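Local atomic coordinates of glutamine cyclotransferase (Tannerella forsythia, PDB entry 6QRO), a protein that probably catalyses the zinc-dependent cyclisation of N-terminal glutamine residues of peptides to pyroglutamate, as a bacterial glutaminyl cyclase resembling the mammalian type II enzymes. Residues R56-L61 against Q90-A95; Y60-L65 against V72-A77; F202-D207 against E307-V312. All coordinates share one frame; numbering follows the deposited sequence.

Interactions 1 and 2 sit together, their centres 3 Å apart, because helix 52-67 presents one side to two neighbouring antiparallel strands, 86-96 and the outermost 71-80. Their helix segments overlap at Tyr60 and Leu61, and backbone pairing such as Tyr73 N with Val93 O ties their strands together. Interaction 3 lies about 19 to 20 Å away between centres, with no direct touch, where helix 299-314 packs on the parallel strand 203-207 of the same six-stranded mixed sheet. It also opens later in the chain, after both others have closed. Helix 52-67 and the C-terminal helix 299-314 thus pack on different strands of one sheet.

Interaction 1: R56-L61 against Q90-A95; sequences RCADYL and QNIVGA
Ile92 lays its terminal methyl over one turn of the helix, where CD1 meets the Leu61 side chain and the backbone carbonyl of Ala58. CD1 is 3.9 Å from Leu61 CB and equally far from Ala58 O, with Leu61 CD1 slightly farther off, at 4.2 Å. The leucine and isoleucine chains cross at about a right angle, the methyl meeting CB and one branch of Leu61. The reach of Ile92 comes from an extended outer chain (chi2 162°), which carries CD1 outward from the strand toward the helix. This is helix-on-sheet packing within the alpha/beta fold of a zinc-dependent M28-type domain: segment 56-61 of helix 52-67 runs almost parallel to segment 90-95 of strand 86-96, 10° apart in direction and 9.7 Å between axes at closest approach. At the N-terminal end of the strand segment, Gln90 approaches Ala58 with its amide rather than an aliphatic tip. A bend at chi2 (101°) turns the head group toward the helix, placing OE1 3.5 Å and CD 3.8 Å from Ala58 CB. On the nitrogen side of that amide, NE2 makes a weak hydrogen bond to Gln55 OE1, one residue before the helix segment. Trp110, from a loop, packs against both Ala58 and Leu61, while its NE1 is hydrogen-bonded to Gln90 O.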
loop_
_atom_site.group_PDB
_atom_site.type_symbol
_atom_site.label_atom_id
_atom_site.label_comp_id
_atom_site.label_asym_id
_atom_site.label_seq_id
_atom_site.Cartn_x
_atom_site.Cartn_y
_atom_site.Cartn_z
ATOM N N ARG A 56 -12.670 -13.622 -1.490
ATOM C CA ARG A 56 -12.748 -13.508 -2.942
ATOM C C ARG A 56 -11.700 -12.544 -3.478
ATOM O O ARG A 56 -11.127 -12.764 -4.557
ATOM C CB ARG A 56 -14.145 -13.081 -3.373
ATOM C CG ARG A 56 -15.133 -14.203 -3.395
ATOM C CD ARG A 56 -16.389 -13.770 -4.124
ATOM N NE ARG A 56 -17.562 -14.564 -3.779
ATOM C CZ ARG A 56 -17.690 -15.865 -4.040
ATOM N NH1 ARG A 56 -16.734 -16.529 -4.673
ATOM N NH2 ARG A 56 -18.791 -16.502 -3.681
ATOM N N CYS A 57 -11.448 -11.459 -2.742
ATOM C CA CYS A 57 -10.459 -10.487 -3.177
ATOM C C CYS A 57 -9.040 -11.041 -3.068
ATOM O O CYS A 57 -8.197 -10.759 -3.923
ATOM C CB CYS A 57 -10.608 -9.213 -2.364
ATOM S SG CYS A 57 -9.679 -7.913 -3.043
ATOM N N ALA A 58 -8.753 -11.820 -2.021
ATOM C CA ALA A 58 -7.465 -12.506 -1.919
ATOM C C ALA A 58 -7.176 -13.363 -3.152
ATOM O O ALA A 58 -6.064 -13.330 -3.696
ATOM C CB ALA A 58 -7.434 -13.363 -0.657
ATOM N N ASP A 59 -8.149 -14.178 -3.584
ATOM C CA ASP A 59 -7.961 -14.943 -4.819
ATOM C C ASP A 59 -7.714 -14.020 -5.991
ATOM O O ASP A 59 -6.831 -14.271 -6.818
ATOM C CB ASP A 59 -9.165 -15.843 -5.137
ATOM C CG ASP A 59 -9.181 -17.104 -4.329
ATOM O OD1 ASP A 59 -8.122 -17.497 -3.820
ATOM O OD2 ASP A 59 -10.244 -17.742 -4.234
ATOM N N TYR A 60 -8.472 -12.931 -6.063
ATOM C CA TYR A 60 -8.377 -12.039 -7.204
ATOM C C TYR A 60 -6.992 -11.404 -7.283
ATOM O O TYR A 60 -6.353 -11.412 -8.345
ATOM C CB TYR A 60 -9.477 -10.986 -7.108
ATOM C CG TYR A 60 -9.351 -9.930 -8.138
ATOM C CD1 TYR A 60 -9.631 -10.209 -9.472
ATOM C CD2 TYR A 60 -8.970 -8.644 -7.795
ATOM C CE1 TYR A 60 -9.518 -9.241 -10.430
ATOM C CE2 TYR A 60 -8.857 -7.665 -8.757
ATOM C CZ TYR A 60 -9.127 -7.973 -10.067
ATOM O OH TYR A 60 -9.015 -7.003 -11.022
ATOM N N LEU A 61 -6.487 -10.903 -6.154
ATOM C CA LEU A 61 -5.189 -10.238 -6.153
ATOM C C LEU A 61 -4.057 -11.198 -6.510
ATOM O O LEU A 61 -3.243 -10.909 -7.390
ATOM C CB LEU A 61 -4.941 -9.627 -4.782
ATOM C CG LEU A 61 -5.873 -8.467 -4.459
ATOM C CD1 LEU A 61 -5.560 -7.961 -3.059
ATOM C CD2 LEU A 61 -5.669 -7.387 -5.503
ATOM N N GLN A 90 -4.074 -13.082 4.775
ATOM C CA GLN A 90 -3.281 -13.529 3.633
ATOM C C GLN A 90 -2.346 -12.389 3.245
ATOM O O GLN A 90 -2.813 -11.346 2.787
ATOM C CB GLN A 90 -4.132 -13.931 2.421
ATOM C CG GLN A 90 -5.053 -15.124 2.557
ATOM C CD GLN A 90 -6.508 -14.758 2.788
ATOM O OE1 GLN A 90 -6.875 -13.598 2.758
ATOM N NE2 GLN A 90 -7.347 -15.768 2.964
ATOM N N ASN A 91 -1.041 -12.551 3.495
ATOM C CA ASN A 91 -0.027 -11.701 2.873
ATOM C C ASN A 91 0.282 -12.250 1.481
ATOM O O ASN A 91 0.662 -13.420 1.345
ATOM C CB ASN A 91 1.259 -11.646 3.694
ATOM C CG ASN A 91 1.088 -10.929 5.040
ATOM O OD1 ASN A 91 0.271 -10.022 5.195
ATOM N ND2 ASN A 91 1.910 -11.310 5.994
ATOM N N ILE A 92 0.131 -11.412 0.456
ATOM C CA ILE A 92 0.227 -11.848 -0.938
ATOM C C ILE A 92 1.508 -11.282 -1.543
ATOM O O ILE A 92 1.676 -10.059 -1.636
ATOM C CB ILE A 92 -1.014 -11.428 -1.742
ATOM C CG1 ILE A 92 -2.272 -11.949 -1.047
ATOM C CG2 ILE A 92 -0.923 -11.980 -3.177
ATOM C CD1 ILE A 92 -3.561 -11.270 -1.476
ATOM N N VAL A 93 2.410 -12.174 -1.949
ATOM C CA VAL A 93 3.715 -11.804 -2.481
ATOM C C VAL A 93 3.792 -12.263 -3.931
ATOM O O VAL A 93 3.666 -13.460 -4.226
ATOM C CB VAL A 93 4.879 -12.404 -1.670
ATOM C CG1 VAL A 93 6.228 -12.019 -2.323
ATOM C CG2 VAL A 93 4.841 -11.932 -0.231
ATOM N N GLY A 94 4.067 -11.325 -4.823
ATOM C CA GLY A 94 4.337 -11.667 -6.200
ATOM C C GLY A 94 5.795 -11.367 -6.430
ATOM O O GLY A 94 6.230 -10.214 -6.315
ATOM N N ALA A 95 6.569 -12.415 -6.657
ATOM C CA ALA A 95 8.002 -12.298 -6.866
ATOM C C ALA A 95 8.248 -12.406 -8.361
ATOM O O ALA A 95 7.956 -13.440 -8.970
ATOM C CB ALA A 95 8.770 -13.379 -6.110
#

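Interaction 2: Y60-L65 against V72-A77; sequences YLAGEL and VYVQEA
Val72 sets both methyls against the helix, CG1 on the Ala62 methyl and CG2 between Ala62 O and Leu65, joining helix 52-67 to the first strand of the beta hairpin formed by strands 71-80 and 86-96. Helix and strand are consecutive in the chain, and they run nearly antiparallel, their segment axes 158° apart in direction and 9.0 Å apart at closest approach. The first torsion of Val72 places the two methyls: CG1 stands anti to the backbone N (chi1 174°) and faces the Ala62 methyl, with CG1 to CB at 4.0 Å. CG2, beside the backbone N, reaches farther along the helix and lies in the corner between Ala62 O, at 3.8 Å, and Leu65 CB, at 3.9 Å. Leu65 meets the valine through its CB, while the rest of its extended chain leads on toward strand 86-96, where it also packs on Ile92. Ala62 touches Ile92 too, so the helix bears on both hairpin strands. Away from the strand, Glu64 folds back along its own helix, its CG lying 3.9 Å above one face of the Tyr60 ring, toward the rim. This bend carries the carboxylate to a salt bridge between OE2 and Arg67 NE, and to a weak hydrogen bond between OE1 and Tyr37 OH. Contact thins out beyond Val72 along the strand: Val74, more exposed, adds a marginal apolar approach, with its CG2 4.5 Å from Ala62 CB.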
loop_
_atom_site.group_PDB
_atom_site.type_symbol
_atom_site.label_atom_id
_atom_site.label_comp_id
_atom_site.label_asym_id
_atom_site.label_seq_id
_atom_site.Cartn_x
_atom_site.Cartn_y
_atom_site.Cartn_z
ATOM N N TYR A 60 -8.472 -12.931 -6.063
ATOM C CA TYR A 60 -8.377 -12.039 -7.204
ATOM C C TYR A 60 -6.992 -11.404 -7.283
ATOM O O TYR A 60 -6.353 -11.412 -8.345
ATOM C CB TYR A 60 -9.477 -10.986 -7.108
ATOM C CG TYR A 60 -9.351 -9.930 -8.138
ATOM C CD1 TYR A 60 -9.631 -10.209 -9.472
ATOM C CD2 TYR A 60 -8.970 -8.644 -7.795
ATOM C CE1 TYR A 60 -9.518 -9.241 -10.430
ATOM C CE2 TYR A 60 -8.857 -7.665 -8.757
ATOM C CZ TYR A 60 -9.127 -7.973 -10.067
ATOM O OH TYR A 60 -9.015 -7.003 -11.022
ATOM N N LEU A 61 -6.487 -10.903 -6.154
ATOM C CA LEU A 61 -5.189 -10.238 -6.153
ATOM C C LEU A 61 -4.057 -11.198 -6.510
ATOM O O LEU A 61 -3.243 -10.909 -7.390
ATOM C CB LEU A 61 -4.941 -9.627 -4.782
ATOM C CG LEU A 61 -5.873 -8.467 -4.459
ATOM C CD1 LEU A 61 -5.560 -7.961 -3.059
ATOM C CD2 LEU A 61 -5.669 -7.387 -5.503
ATOM N N ALA A 62 -4.002 -12.360 -5.850
ATOM C CA ALA A 62 -2.960 -13.338 -6.154
ATOM C C ALA A 62 -3.069 -13.859 -7.586
ATOM O O ALA A 62 -2.054 -14.026 -8.276
ATOM C CB ALA A 62 -3.023 -14.479 -5.151
ATOM N N GLY A 63 -4.293 -14.108 -8.053
ATOM C CA GLY A 63 -4.473 -14.585 -9.412
ATOM C C GLY A 63 -3.919 -13.623 -10.441
ATOM O O GLY A 63 -3.237 -14.036 -11.381
ATOM N N GLU A 64 -4.162 -12.322 -10.249
ATOM C CA GLU A 64 -3.656 -11.310 -11.175
ATOM C C GLU A 64 -2.140 -11.254 -11.164
ATOM O O GLU A 64 -1.524 -11.028 -12.209
ATOM C CB GLU A 64 -4.232 -9.930 -10.849
ATOM C CG GLU A 64 -5.677 -9.800 -11.272
ATOM C CD GLU A 64 -5.853 -9.972 -12.767
ATOM O OE1 GLU A 64 -5.241 -9.232 -13.548
ATOM O OE2 GLU A 64 -6.588 -10.885 -13.166
ATOM N N LEU A 65 -1.525 -11.390 -9.985
ATOM C CA LEU A 65 -0.066 -11.403 -9.918
ATOM C C LEU A 65 0.499 -12.558 -10.725
ATOM O O LEU A 65 1.520 -12.415 -11.410
ATOM C CB LEU A 65 0.425 -11.503 -8.469
ATOM C CG LEU A 65 0.193 -10.308 -7.555
ATOM C CD1 LEU A 65 0.829 -10.569 -6.203
ATOM C CD2 LEU A 65 0.736 -9.052 -8.201
ATOM N N VAL A 72 3.995 -16.693 -7.026
ATOM C CA VAL A 72 3.131 -16.131 -5.986
ATOM C C VAL A 72 3.264 -16.935 -4.697
ATOM O O VAL A 72 3.232 -18.175 -4.715
ATOM C CB VAL A 72 1.664 -16.070 -6.448
ATOM C CG1 VAL A 72 0.758 -15.617 -5.296
ATOM C CG2 VAL A 72 1.525 -15.137 -7.641
ATOM N N TYR A 73 3.440 -16.221 -3.583
ATOM C CA TYR A 73 3.466 -16.779 -2.233
ATOM C C TYR A 73 2.311 -16.194 -1.446
ATOM O O TYR A 73 2.088 -14.980 -1.484
ATOM C CB TYR A 73 4.761 -16.443 -1.494
ATOM C CG TYR A 73 6.034 -16.810 -2.211
ATOM C CD1 TYR A 73 6.508 -16.032 -3.260
ATOM C CD2 TYR A 73 6.795 -17.891 -1.798
ATOM C CE1 TYR A 73 7.676 -16.346 -3.904
ATOM C CE2 TYR A 73 7.977 -18.217 -2.429
ATOM C CZ TYR A 73 8.409 -17.445 -3.486
ATOM O OH TYR A 73 9.588 -17.745 -4.120
ATOM N N VAL A 74 1.559 -17.046 -0.764
ATOM C CA VAL A 74 0.485 -16.596 0.117
ATOM C C VAL A 74 0.807 -17.044 1.546
ATOM O O VAL A 74 0.754 -18.240 1.848
ATOM C CB VAL A 74 -0.887 -17.121 -0.339
ATOM C CG1 VAL A 74 -2.008 -16.528 0.503
ATOM C CG2 VAL A 74 -1.116 -16.805 -1.831
ATOM N N GLN A 75 1.129 -16.087 2.423
ATOM C CA GLN A 75 1.295 -16.355 3.854
ATOM C C GLN A 75 -0.070 -16.308 4.511
ATOM O O GLN A 75 -0.698 -15.243 4.571
ATOM C CB GLN A 75 2.199 -15.339 4.547
ATOM C CG GLN A 75 3.677 -15.640 4.583
ATOM C CD GLN A 75 4.473 -14.510 5.224
ATOM O OE1 GLN A 75 4.002 -13.379 5.323
ATOM N NE2 GLN A 75 5.669 -14.822 5.687
ATOM N N GLU A 76 -0.514 -17.453 5.019
ATOM C CA GLU A 76 -1.738 -17.543 5.799
ATOM C C GLU A 76 -1.350 -17.425 7.269
ATOM O O GLU A 76 -0.583 -18.241 7.786
ATOM C CB GLU A 76 -2.477 -18.856 5.550
ATOM C CG GLU A 76 -2.823 -19.196 4.096
ATOM C CD GLU A 76 -4.149 -18.579 3.671
ATOM O OE1 GLU A 76 -4.591 -18.816 2.530
ATOM O OE2 GLU A 76 -4.777 -17.885 4.502
ATOM N N ALA A 77 -1.844 -16.393 7.938
ATOM C CA ALA A 77 -1.496 -16.232 9.336
ATOM C C ALA A 77 -2.722 -15.840 10.127
ATOM O O ALA A 77 -3.520 -15.000 9.696
ATOM C CB ALA A 77 -0.406 -15.166 9.518
#

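Interaction 3: F202-D207 against E307-V312; sequences FGILLD and ETILNV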
loop_
_atom_site.group_PDB
_atom_site.type_symbol
_atom_site.label_atom_id
_atom_site.label_comp_id
_atom_site.label_asym_id
_atom_site.label_seq_id
_atom_site.Cartn_x
_atom_site.Cartn_y
_atom_site.Cartn_z
ATOM N N PHE A 202 15.994 -1.605 -1.746
ATOM C CA PHE A 202 15.182 -0.671 -0.984
ATOM C C PHE A 202 13.733 -1.041 -1.242
ATOM O O PHE A 202 13.433 -1.875 -2.100
ATOM C CB PHE A 202 15.508 0.786 -1.354
ATOM C CG PHE A 202 15.267 1.124 -2.810
ATOM C CD1 PHE A 202 16.204 0.772 -3.776
ATOM C CD2 PHE A 202 14.134 1.823 -3.209
ATOM C CE1 PHE A 202 16.006 1.087 -5.102
ATOM C CE2 PHE A 202 13.933 2.146 -4.535
ATOM C CZ PHE A 202 14.876 1.773 -5.485
ATOM N N GLY A 203 12.837 -0.402 -0.504
ATOM C CA GLY A 203 11.424 -0.687 -0.615
ATOM C C GLY A 203 10.626 0.585 -0.788
ATOM O O GLY A 203 10.997 1.649 -0.297
ATOM N N ILE A 204 9.531 0.466 -1.531
ATOM C CA ILE A 204 8.633 1.585 -1.798
ATOM C C ILE A 204 7.233 1.151 -1.416
ATOM O O ILE A 204 6.687 0.214 -2.013
ATOM C CB ILE A 204 8.679 2.033 -3.268
ATOM C CG1 ILE A 204 10.095 2.451 -3.661
ATOM C CG2 ILE A 204 7.693 3.156 -3.521
ATOM C CD1 ILE A 204 10.212 2.887 -5.112
ATOM N N LEU A 205 6.654 1.825 -0.430
ATOM C CA LEU A 205 5.281 1.584 -0.020
ATOM C C LEU A 205 4.373 2.648 -0.620
ATOM O O LEU A 205 4.702 3.837 -0.606
ATOM C CB LEU A 205 5.154 1.579 1.515
ATOM C CG LEU A 205 3.736 1.626 2.098
ATOM C CD1 LEU A 205 2.967 0.360 1.754
ATOM C CD2 LEU A 205 3.717 1.887 3.609
ATOM N N LEU A 206 3.239 2.204 -1.145
ATOM C CA LEU A 206 2.187 3.055 -1.684
ATOM C C LEU A 206 0.979 2.961 -0.769
ATOM O O LEU A 206 0.470 1.862 -0.526
ATOM C CB LEU A 206 1.806 2.627 -3.103
ATOM C CG LEU A 206 2.941 2.548 -4.114
ATOM C CD1 LEU A 206 2.442 2.123 -5.505
ATOM C CD2 LEU A 206 3.512 3.935 -4.183
ATOM N N ASP A 207 0.526 4.102 -0.259
ATOM C CA ASP A 207 -0.609 4.140 0.659
ATOM C C ASP A 207 -1.439 5.381 0.380
ATOM O O ASP A 207 -0.905 6.488 0.390
ATOM C CB ASP A 207 -0.134 4.130 2.117
ATOM C CG ASP A 207 -1.267 3.919 3.106
ATOM O OD1 ASP A 207 -2.433 3.719 2.710
ATOM O OD2 ASP A 207 -0.979 3.954 4.310
ATOM N N GLU A 307 3.670 6.390 -13.138
ATOM C CA GLU A 307 4.747 6.802 -14.036
ATOM C C GLU A 307 6.069 6.966 -13.290
ATOM O O GLU A 307 7.126 6.563 -13.789
ATOM C CB GLU A 307 4.368 8.127 -14.697
ATOM C CG GLU A 307 3.233 8.059 -15.719
ATOM C CD GLU A 307 3.690 7.581 -17.090
ATOM O OE1 GLU A 307 4.919 7.502 -17.309
ATOM O OE2 GLU A 307 2.826 7.292 -17.942
ATOM N N THR A 308 6.023 7.528 -12.074
ATOM C CA THR A 308 7.250 7.782 -11.322
ATOM C C THR A 308 7.955 6.492 -10.923
ATOM O O THR A 308 9.164 6.342 -11.122
ATOM C CB THR A 308 6.943 8.635 -10.091
ATOM O OG1 THR A 308 6.393 9.882 -10.512
ATOM C CG2 THR A 308 8.211 8.906 -9.314
ATOM N N ILE A 309 7.216 5.548 -10.352
ATOM C CA ILE A 309 7.825 4.301 -9.901
ATOM C C ILE A 309 8.334 3.473 -11.081
ATOM O O ILE A 309 9.413 2.874 -11.019
ATOM C CB ILE A 309 6.813 3.550 -9.026
ATOM C CG1 ILE A 309 6.484 4.429 -7.826
ATOM C CG2 ILE A 309 7.372 2.190 -8.589
ATOM C CD1 ILE A 309 5.396 3.910 -7.002
ATOM N N LEU A 310 7.560 3.406 -12.160
ATOM C CA LEU A 310 8.020 2.707 -13.355
ATOM C C LEU A 310 9.340 3.290 -13.865
ATOM O O LEU A 310 10.225 2.552 -14.308
ATOM C CB LEU A 310 6.933 2.750 -14.425
ATOM C CG LEU A 310 5.821 1.724 -14.171
ATOM C CD1 LEU A 310 4.843 1.741 -15.310
ATOM C CD2 LEU A 310 6.394 0.323 -13.989
ATOM N N ASN A 311 9.473 4.615 -13.850
ATOM C CA ASN A 311 10.720 5.245 -14.267
ATOM C C ASN A 311 11.896 4.828 -13.382
ATOM O O ASN A 311 12.964 4.461 -13.891
ATOM C CB ASN A 311 10.537 6.768 -14.250
ATOM C CG ASN A 311 11.736 7.512 -14.809
ATOM O OD1 ASN A 311 11.780 7.836 -15.997
ATOM N ND2 ASN A 311 12.717 7.790 -13.948
ATOM N N VAL A 312 11.708 4.848 -12.048
ATOM C CA VAL A 312 12.817 4.572 -11.129
ATOM C C VAL A 312 13.236 3.103 -11.187
ATOM O O VAL A 312 14.435 2.791 -11.141
ATOM C CB VAL A 312 12.487 5.022 -9.683
ATOM C CG1 VAL A 312 12.028 6.472 -9.640
ATOM C CG2 VAL A 312 11.469 4.130 -8.996
#
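Strand 203-207 and the segment 307-312 of the C-terminal helix run nearly antiparallel, 170° apart in direction with axes 11.7 Å apart at closest approach, and Ile204 and Ile309 face each other where the backbones come nearest. The pairing is helix-on-sheet packing in the globular alpha/beta fold of this M28-family protein: strand 203-207 lies between the parallel strands 103-109 and 269-273, and helix 299-314 covers one face of it. The spacing between backbones is bridged by branched apolar chains alone. From the helix, Ile309 extends fully (chi2 172°) and brings its CD1 head-on to Leu206, the two side chains meeting tip to tip. That methyl faces the fork of the leucine: it lies 3.4 Å from Leu206 CD2, tighter than usual van der Waals contact, and 3.8 Å from Leu206 CD1. Leu206 in turn leans on Ile272 of the adjacent strand. The same Ile309 CD1 also approaches Ile204 CG2, at 4.2 Å, so that one methyl serves two residues on the same face of the strand. Ile204 divides its branches: its CG2 attends to Ile309, while its longer arm, straight at chi2, runs toward Val312, one turn farther along the helix. Neighbouring strands flank the group, Leu106 and Leu270 both packing on Ile204, and Ala236 of helix 227-239 touches Val312. All four contacting residues are buried, and the Leu206 side chain is about 13 Å from the bound zinc ion, placing the contact in the core rather than in the metal site. Toward the C-terminal end of the helix segment, Ile204 CD1 stands 4.3 Å from Val312 CG2.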